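Local coordinates for ribonuclease mar1, putative (Trypanosoma cruzi, PDB 1YZV), which is of unproven function but belongs to the isochorismatase superfamily and is putatively a ribonuclease, at residues 85-90 / 102-107; 95-100 / 128-133; 169-172 / 178-181. All coordinates share one frame; numbering follows the deposited sequence.

Contact 1: residues 85-90 / 102-107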
loop_
_atom_site.group_PDB
_atom_site.type_symbol
_atom_site.label_atom_id
_atom_site.label_comp_id
_atom_site.label_asym_id
_atom_site.label_seq_id
_atom_site.Cartn_x
_atom_site.Cartn_y
_atom_site.Cartn_z
ATOM N N ASP A 85 -17.111 -11.045 32.484
ATOM C CA ASP A 85 -15.886 -10.503 33.042
ATOM C C ASP A 85 -15.230 -9.379 32.218
ATOM O O ASP A 85 -14.065 -9.061 32.410
ATOM C CB ASP A 85 -14.889 -11.649 33.329
ATOM C CG ASP A 85 -14.455 -12.409 32.066
ATOM O OD1 ASP A 85 -14.950 -12.134 30.951
ATOM O OD2 ASP A 85 -13.618 -13.322 32.195
ATOM N N ALA A 86 -15.983 -8.759 31.313
ATOM C CA ALA A 86 -15.500 -7.585 30.590
ATOM C C ALA A 86 -15.139 -6.487 31.575
ATOM O O ALA A 86 -15.797 -6.343 32.592
ATOM C CB ALA A 86 -16.583 -7.059 29.639
ATOM N N HIS A 87 -14.035 -5.787 31.329
ATOM C CA HIS A 87 -13.667 -4.596 32.116
ATOM C C HIS A 87 -14.065 -3.350 31.300
ATOM O O HIS A 87 -13.596 -3.180 30.152
ATOM C CB HIS A 87 -12.164 -4.605 32.347
ATOM C CG HIS A 87 -11.653 -5.840 33.024
ATOM N ND1 HIS A 87 -11.418 -5.890 34.386
ATOM C CD2 HIS A 87 -11.191 -7.017 32.519
ATOM C CE1 HIS A 87 -10.873 -7.056 34.695
ATOM N NE2 HIS A 87 -10.745 -7.768 33.587
ATOM N N VAL A 88 -15.026 -2.573 31.810
ATOM C CA VAL A 88 -15.604 -1.459 31.086
ATOM C C VAL A 88 -15.215 -0.133 31.761
ATOM O O VAL A 88 -15.328 -0.004 32.973
ATOM C CB VAL A 88 -17.112 -1.576 31.012
ATOM C CG1 VAL A 88 -17.725 -0.452 30.172
ATOM C CG2 VAL A 88 -17.525 -2.939 30.461
ATOM N N PHE A 89 -14.681 0.810 30.996
ATOM C CA PHE A 89 -14.209 2.067 31.574
ATOM C C PHE A 89 -14.684 3.253 30.755
ATOM O O PHE A 89 -14.787 3.208 29.526
ATOM C CB PHE A 89 -12.689 2.117 31.621
ATOM C CG PHE A 89 -12.049 0.937 32.303
ATOM C CD1 PHE A 89 -11.895 0.914 33.668
ATOM C CD2 PHE A 89 -11.592 -0.143 31.574
ATOM C CE1 PHE A 89 -11.324 -0.199 34.291
ATOM C CE2 PHE A 89 -10.972 -1.209 32.182
ATOM C CZ PHE A 89 -10.862 -1.249 33.543
ATOM N N SER A 90 -14.869 4.362 31.449
ATOM C CA SER A 90 -15.202 5.640 30.832
ATOM C C SER A 90 -13.935 6.397 30.558
ATOM O O SER A 90 -13.011 6.283 31.321
ATOM C CB SER A 90 -16.056 6.446 31.799
ATOM O OG SER A 90 -17.357 5.962 31.599
ATOM N N MET A 102 -4.287 0.441 32.206
ATOM C CA MET A 102 -2.879 0.088 32.222
ATOM C C MET A 102 -2.518 -1.151 33.051
ATOM O O MET A 102 -1.736 -1.960 32.574
ATOM C CB MET A 102 -2.033 1.310 32.638
ATOM C CG MET A 102 -1.985 2.380 31.573
ATOM S SD MET A 102 -0.962 1.910 30.152
ATOM C CE MET A 102 0.711 2.178 30.746
ATOM N N PRO A 103 -3.105 -1.340 34.255
ATOM C CA PRO A 103 -2.831 -2.566 35.025
ATOM C C PRO A 103 -3.363 -3.873 34.391
ATOM O O PRO A 103 -3.123 -4.985 34.917
ATOM C CB PRO A 103 -3.552 -2.327 36.357
ATOM C CG PRO A 103 -3.982 -0.871 36.350
ATOM C CD PRO A 103 -4.083 -0.467 34.927
ATOM N N LEU A 104 -4.139 -3.739 33.322
ATOM C CA LEU A 104 -4.676 -4.896 32.601
ATOM C C LEU A 104 -3.810 -5.328 31.433
ATOM O O LEU A 104 -3.864 -6.489 31.039
ATOM C CB LEU A 104 -6.091 -4.595 32.096
ATOM C CG LEU A 104 -7.308 -5.005 32.936
ATOM C CD1 LEU A 104 -7.032 -5.189 34.351
ATOM C CD2 LEU A 104 -8.454 -4.017 32.733
ATOM N N VAL A 105 -3.026 -4.411 30.882
ATOM C CA VAL A 105 -2.239 -4.674 29.687
ATOM C C VAL A 105 -0.755 -4.408 29.881
ATOM O O VAL A 105 0.067 -4.954 29.155
ATOM C CB VAL A 105 -2.789 -3.800 28.486
ATOM C CG1 VAL A 105 -2.610 -2.304 28.731
ATOM C CG2 VAL A 105 -2.127 -4.168 27.185
ATOM N N ASP A 106 -0.396 -3.523 30.816
ATOM C CA ASP A 106 1.029 -3.227 31.080
ATOM C C ASP A 106 1.638 -4.351 31.930
ATOM O O ASP A 106 2.170 -4.107 33.007
ATOM C CB ASP A 106 1.157 -1.880 31.794
ATOM C CG ASP A 106 2.572 -1.340 31.828
ATOM O OD1 ASP A 106 3.410 -1.661 30.943
ATOM O OD2 ASP A 106 2.790 -0.457 32.687
ATOM N N LEU A 107 1.499 -5.583 31.463
ATOM C CA LEU A 107 2.085 -6.786 32.105
ATOM C C LEU A 107 2.842 -7.525 31.008
ATOM O O LEU A 107 2.367 -7.592 29.889
ATOM C CB LEU A 107 0.976 -7.695 32.656
ATOM C CG LEU A 107 0.005 -7.086 33.685
ATOM C CD1 LEU A 107 -1.290 -7.891 33.848
ATOM C CD2 LEU A 107 0.715 -6.960 35.029
#
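A single methyl group, CD2 of Leu104, carries this contact by touching both His87 and Phe89. Against the histidine it lies over one face of the imidazole: the methyl carbon is 3.9 Å from the ring centroid and 22° off the ring normal, which qualifies as a CH-pi contact. It is offset from the ring centre toward the rim, with CG of His87 the closest ring atom, 3.7 Å from Leu104 CD2. The same methyl meets the phenylalanine differently, at the ring edge and near the ring plane, with Phe89 CZ and Leu104 CD2 3.8 Å apart. Both aromatic side chains have CG anti to the carbonyl carbon (chi1 -57° and -53°), and being two residues apart on a strand they project from the same side. That strand, 87-91, is an outermost strand of the chain's parallel sheet, in the alpha/beta fold of the isochorismatase family, and its backbone bonds to 61-68. The short, weakly bonded helical turn at 102-105 lies against the sheet here, and Leu104 also rests on Ile64 of the neighbouring strand. Between the two segments little else meets: the CA atoms of His87 and Leu104 are 9.0 Å apart, and only 116 Å² is buried in all. Val88, alternating with the two aromatic residues, is solvent-exposed, as is Asp106 at the centre of an inverse gamma turn.

Contact 2: residues 95-100 / 128-133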
loop_
_atom_site.group_PDB
_atom_site.type_symbol
_atom_site.label_atom_id
_atom_site.label_comp_id
_atom_site.label_asym_id
_atom_site.label_seq_id
_atom_site.Cartn_x
_atom_site.Cartn_y
_atom_site.Cartn_z
ATOM N N ALA A 95 -7.146 7.790 22.906
ATOM C CA ALA A 95 -6.522 6.452 23.158
ATOM C C ALA A 95 -7.111 5.740 24.393
ATOM O O ALA A 95 -7.413 6.368 25.411
ATOM C CB ALA A 95 -5.033 6.574 23.271
ATOM N N MET A 96 -7.197 4.404 24.325
ATOM C CA MET A 96 -7.834 3.606 25.355
ATOM C C MET A 96 -6.926 3.391 26.564
ATOM O O MET A 96 -7.420 2.924 27.595
ATOM C CB MET A 96 -8.265 2.239 24.818
ATOM C CG MET A 96 -9.336 2.305 23.757
ATOM S SD MET A 96 -9.669 0.653 23.105
ATOM C CE MET A 96 -10.305 -0.205 24.534
ATOM N N LEU A 97 -5.682 3.877 26.516
ATOM C CA LEU A 97 -4.667 3.477 27.505
ATOM C C LEU A 97 -4.659 4.388 28.706
ATOM O O LEU A 97 -3.634 4.997 29.071
ATOM C CB LEU A 97 -3.270 3.373 26.868
ATOM C CG LEU A 97 -3.111 2.174 25.941
ATOM C CD1 LEU A 97 -1.729 2.261 25.340
ATOM C CD2 LEU A 97 -3.236 0.875 26.723
ATOM N N VAL A 98 -5.834 4.510 29.289
ATOM C CA VAL A 98 -6.036 5.372 30.427
ATOM C C VAL A 98 -5.550 4.637 31.680
ATOM O O VAL A 98 -5.372 3.416 31.657
ATOM C CB VAL A 98 -7.506 5.819 30.512
ATOM C CG1 VAL A 98 -7.867 6.676 29.273
ATOM C CG2 VAL A 98 -8.460 4.633 30.593
ATOM N N PRO A 99 -5.277 5.382 32.758
ATOM C CA PRO A 99 -4.710 4.749 33.974
ATOM C C PRO A 99 -5.442 3.504 34.510
ATOM O O PRO A 99 -4.794 2.592 34.961
ATOM C CB PRO A 99 -4.720 5.884 35.002
ATOM C CG PRO A 99 -4.669 7.162 34.187
ATOM C CD PRO A 99 -5.373 6.861 32.878
ATOM N N GLN A 100 -6.752 3.417 34.380
ATOM C CA GLN A 100 -7.473 2.211 34.803
ATOM C C GLN A 100 -7.262 0.968 33.910
ATOM O O GLN A 100 -7.568 -0.179 34.310
ATOM C CB GLN A 100 -8.966 2.504 34.859
ATOM C CG GLN A 100 -9.421 3.202 36.148
ATOM C CD GLN A 100 -10.943 3.276 36.246
ATOM O OE1 GLN A 100 -11.600 3.986 35.462
ATOM N NE2 GLN A 100 -11.519 2.475 37.154
ATOM N N ALA A 128 -3.709 2.341 18.836
ATOM C CA ALA A 128 -2.668 1.559 18.174
ATOM C C ALA A 128 -1.309 2.215 18.395
ATOM O O ALA A 128 -0.349 1.529 18.730
ATOM C CB ALA A 128 -2.932 1.413 16.669
ATOM N N ALA A 129 -1.237 3.519 18.173
ATOM C CA ALA A 129 -0.003 4.236 18.354
ATOM C C ALA A 129 0.506 4.110 19.781
ATOM O O ALA A 129 1.704 3.915 19.996
ATOM C CB ALA A 129 -0.176 5.722 17.963
ATOM N N ALA A 130 -0.382 4.304 20.751
ATOM C CA ALA A 130 -0.023 4.190 22.177
ATOM C C ALA A 130 0.480 2.770 22.553
ATOM O O ALA A 130 1.478 2.621 23.262
ATOM C CB ALA A 130 -1.222 4.582 23.044
ATOM N N LEU A 131 -0.162 1.730 22.015
ATOM C CA LEU A 131 0.272 0.365 22.212
ATOM C C LEU A 131 1.626 0.111 21.564
ATOM O O LEU A 131 2.489 -0.561 22.136
ATOM C CB LEU A 131 -0.777 -0.637 21.670
ATOM C CG LEU A 131 -2.056 -0.669 22.502
ATOM C CD1 LEU A 131 -3.161 -1.353 21.721
ATOM C CD2 LEU A 131 -1.801 -1.400 23.856
ATOM N N LEU A 132 1.863 0.725 20.419
ATOM C CA LEU A 132 3.163 0.570 19.795
ATOM C C LEU A 132 4.236 1.224 20.653
ATOM O O LEU A 132 5.338 0.685 20.769
ATOM C CB LEU A 132 3.192 1.153 18.398
ATOM C CG LEU A 132 2.527 0.356 17.263
ATOM C CD1 LEU A 132 2.691 1.135 15.986
ATOM C CD2 LEU A 132 3.159 -1.046 17.163
ATOM N N ASP A 133 3.909 2.351 21.269
ATOM C CA ASP A 133 4.825 2.961 22.211
ATOM C C ASP A 133 5.148 2.071 23.394
ATOM O O ASP A 133 6.196 2.245 23.977
ATOM C CB ASP A 133 4.292 4.288 22.741
ATOM C CG ASP A 133 4.401 5.391 21.730
ATOM O OD1 ASP A 133 5.271 5.270 20.836
ATOM O OD2 ASP A 133 3.634 6.384 21.838
#
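Leu97 and Ala130 make the tightest apolar contact between loop 95-100 and helix segment 128-133. CD1 of Leu97 approaches CB of Ala130 to 3.3 Å, closer than carbons usually pack. The same methyl also lies against the helix backbone, with Leu97 CD1 3.7 Å from Leu131 N. A looser branch-to-branch contact follows, in which Leu97 CD2 and Leu131 CD2 are 3.9 Å apart and the two leucine side chains cross at a slant. Both leucines hold CG anti to the carbonyl carbon (chi1 -72° for Leu97, -70° for Leu131). Leu131 reaches the loop with CD2, although its CB does not point straight at it. The third apolar pair is methyl to methyl: Ala95 CB and Ala130 CB stand 4.3 Å apart, where the backbones are nearest, with 7.0 Å between the two CA atoms, consistent with the small side chains of both alanines.

The interface itself is apolar; the hydrogen bonds nearby lie within the segments or go to an adjacent residue. In the loop, Val98 N bonds to Met96 O at 2.8 Å across an inverse gamma turn centred on Leu97; Met96 N bonds to the hydroxyl of Thr127, just before the helix segment.

Residues 95-100 lie in the loop between strand 87-91 and helix 102-105. In the alpha/beta fold, helix 120-133 packs on the parallel sheet through Leu131 on Val113 of strand 110-118, and Leu97 touches both this helix and Phe24 of strand 20-26. Elsewhere on the helix, Ala129 and Leu132 meet Leu12 and Arg11 of a second subunit.

Contact 3: residues 169-172 / 178-181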
loop_
_atom_site.group_PDB
_atom_site.type_symbol
_atom_site.label_atom_id
_atom_site.label_comp_id
_atom_site.label_asym_id
_atom_site.label_seq_id
_atom_site.Cartn_x
_atom_site.Cartn_y
_atom_site.Cartn_z
ATOM N N TYR A 169 -0.323 -4.472 12.648
ATOM C CA TYR A 169 -0.888 -4.747 11.329
ATOM C C TYR A 169 -2.398 -4.894 11.294
ATOM O O TYR A 169 -3.089 -4.894 12.334
ATOM C CB TYR A 169 -0.269 -5.983 10.767
ATOM C CG TYR A 169 -0.628 -7.208 11.521
ATOM C CD1 TYR A 169 0.199 -7.660 12.546
ATOM C CD2 TYR A 169 -1.609 -8.111 11.010
ATOM C CE1 TYR A 169 -0.089 -8.842 13.204
ATOM C CE2 TYR A 169 -1.905 -9.295 11.657
ATOM C CZ TYR A 169 -1.186 -9.632 12.812
ATOM O OH TYR A 169 -1.393 -10.869 13.441
ATOM N N ILE A 170 -2.919 -4.905 10.082
ATOM C CA ILE A 170 -4.363 -4.888 9.893
ATOM C C ILE A 170 -4.778 -6.235 9.352
ATOM O O ILE A 170 -4.233 -6.717 8.318
ATOM C CB ILE A 170 -4.790 -3.806 8.873
ATOM C CG1 ILE A 170 -4.204 -2.466 9.268
ATOM C CG2 ILE A 170 -6.307 -3.804 8.707
ATOM C CD1 ILE A 170 -4.748 -1.959 10.405
ATOM N N SER A 171 -5.784 -6.795 9.996
ATOM C CA SER A 171 -6.313 -8.111 9.626
ATOM C C SER A 171 -7.838 -8.076 9.726
ATOM O O SER A 171 -8.448 -6.994 9.696
ATOM C CB SER A 171 -5.674 -9.198 10.521
ATOM O OG SER A 171 -5.891 -10.506 10.019
ATOM N N THR A 172 -8.462 -9.240 9.589
ATOM C CA THR A 172 -9.930 -9.358 9.758
ATOM C C THR A 172 -10.217 -10.321 10.895
ATOM O O THR A 172 -9.425 -11.207 11.158
ATOM C CB THR A 172 -10.639 -9.829 8.465
ATOM O OG1 THR A 172 -10.083 -11.071 8.047
ATOM C CG2 THR A 172 -10.494 -8.800 7.356
ATOM N N MET A 178 -8.271 -17.552 13.523
ATOM C CA MET A 178 -7.499 -18.702 13.040
ATOM C C MET A 178 -5.990 -18.520 13.272
ATOM O O MET A 178 -5.285 -19.504 13.498
ATOM C CB MET A 178 -7.828 -18.956 11.560
ATOM C CG MET A 178 -9.304 -19.287 11.329
ATOM S SD MET A 178 -9.750 -20.825 12.122
ATOM C CE MET A 178 -10.367 -20.340 13.739
ATOM N N GLN A 179 -5.537 -17.262 13.364
ATOM C CA GLN A 179 -4.171 -16.941 13.847
ATOM C C GLN A 179 -3.906 -17.366 15.293
ATOM O O GLN A 179 -2.816 -17.866 15.621
ATOM C CB GLN A 179 -3.841 -15.443 13.716
ATOM C CG GLN A 179 -3.591 -14.990 12.292
ATOM C CD GLN A 179 -3.594 -13.450 12.177
ATOM O OE1 GLN A 179 -2.975 -12.786 12.976
ATOM N NE2 GLN A 179 -4.326 -12.917 11.216
ATOM N N LEU A 180 -4.892 -17.168 16.151
ATOM C CA LEU A 180 -4.755 -17.503 17.563
ATOM C C LEU A 180 -4.776 -19.006 17.759
ATOM O O LEU A 180 -4.268 -19.461 18.751
ATOM C CB LEU A 180 -5.841 -16.851 18.408
ATOM C CG LEU A 180 -5.682 -15.354 18.540
ATOM C CD1 LEU A 180 -7.038 -14.681 18.904
ATOM C CD2 LEU A 180 -4.551 -15.025 19.554
ATOM N N LEU A 181 -5.517 -19.736 16.912
ATOM C CA LEU A 181 -5.653 -21.189 17.029
ATOM C C LEU A 181 -4.618 -22.043 16.305
ATOM O O LEU A 181 -4.322 -23.157 16.764
ATOM C CB LEU A 181 -7.043 -21.649 16.607
ATOM C CG LEU A 181 -8.137 -21.641 17.675
ATOM C CD1 LEU A 181 -8.253 -20.308 18.407
ATOM C CD2 LEU A 181 -9.376 -21.906 16.965
#
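The backbones of strand 168-171 and helix 173-181 stay well apart, with the CA atoms of Ser171 and Gln179 nearest at 10.0 Å, so long side chains must bridge them. This is a tight strand-to-helix connection at the edge of the parallel sheet of the alpha/beta fold: strand 168-171 is the outermost on its side within the chain, and Thr172 occupies the N-cap position of the helix that follows. Gln179 spans the gap with a chain extended beyond CG, and its amide bonds through OE1 and NE2 to two residues of the strand. Its carbonyl accepts from the phenol, Tyr169 OH to Gln179 OE1 being a short 2.5 Å, with the acceptor at the edge of the tyrosine ring and in the ring plane. The phenol oxygen in turn lies tilted 21° from the carbonyl plane. The two side chains come from opposite directions, and their ring and amide planes are 27° apart. The tyrosine hydroxyl is also bonded to the backbone N of Leu13, so it has partners in both the helix and the N-terminal region. On the other arm of the amide, NE2 also bonds to the hydroxyl of Ser175, four residues earlier in the helix. These partners would hold the buried amide in one orientation. At the interface with a third subunit, Thr172 OG1 bonds to Asp152 and Tyr169 packs on Leu159 of that subunit. The remaining bond to the strand, Gln179 NE2 to Ser171 OG, is weak: 3.1 Å long and bent to 133° at the hydrogen.

In the fold
Contacts 1 and 2 adjoin, the first near the surface and the second buried, their centres 11 Å apart and their segments alternating along the chain. They touch directly: Phe89 CD1 lies 3.5 Å from Gln100 CB, and Val105 CG1 lies 3.8 Å from Leu97 CD2. Loop 95-100 therefore links the edge strand 87-91 with helix 120-133. Contact 3 is separate. Its centre is about 21 Å from that of contact 1, on the opposite side of the chain's centre, and about 20 Å from that of contact 2; its nearest atoms come no closer than about 7 Å to contact 2. Contacts 1 and 3 involve the two outermost strands of the same sheet, whereas contacts 2 and 3 each border another subunit.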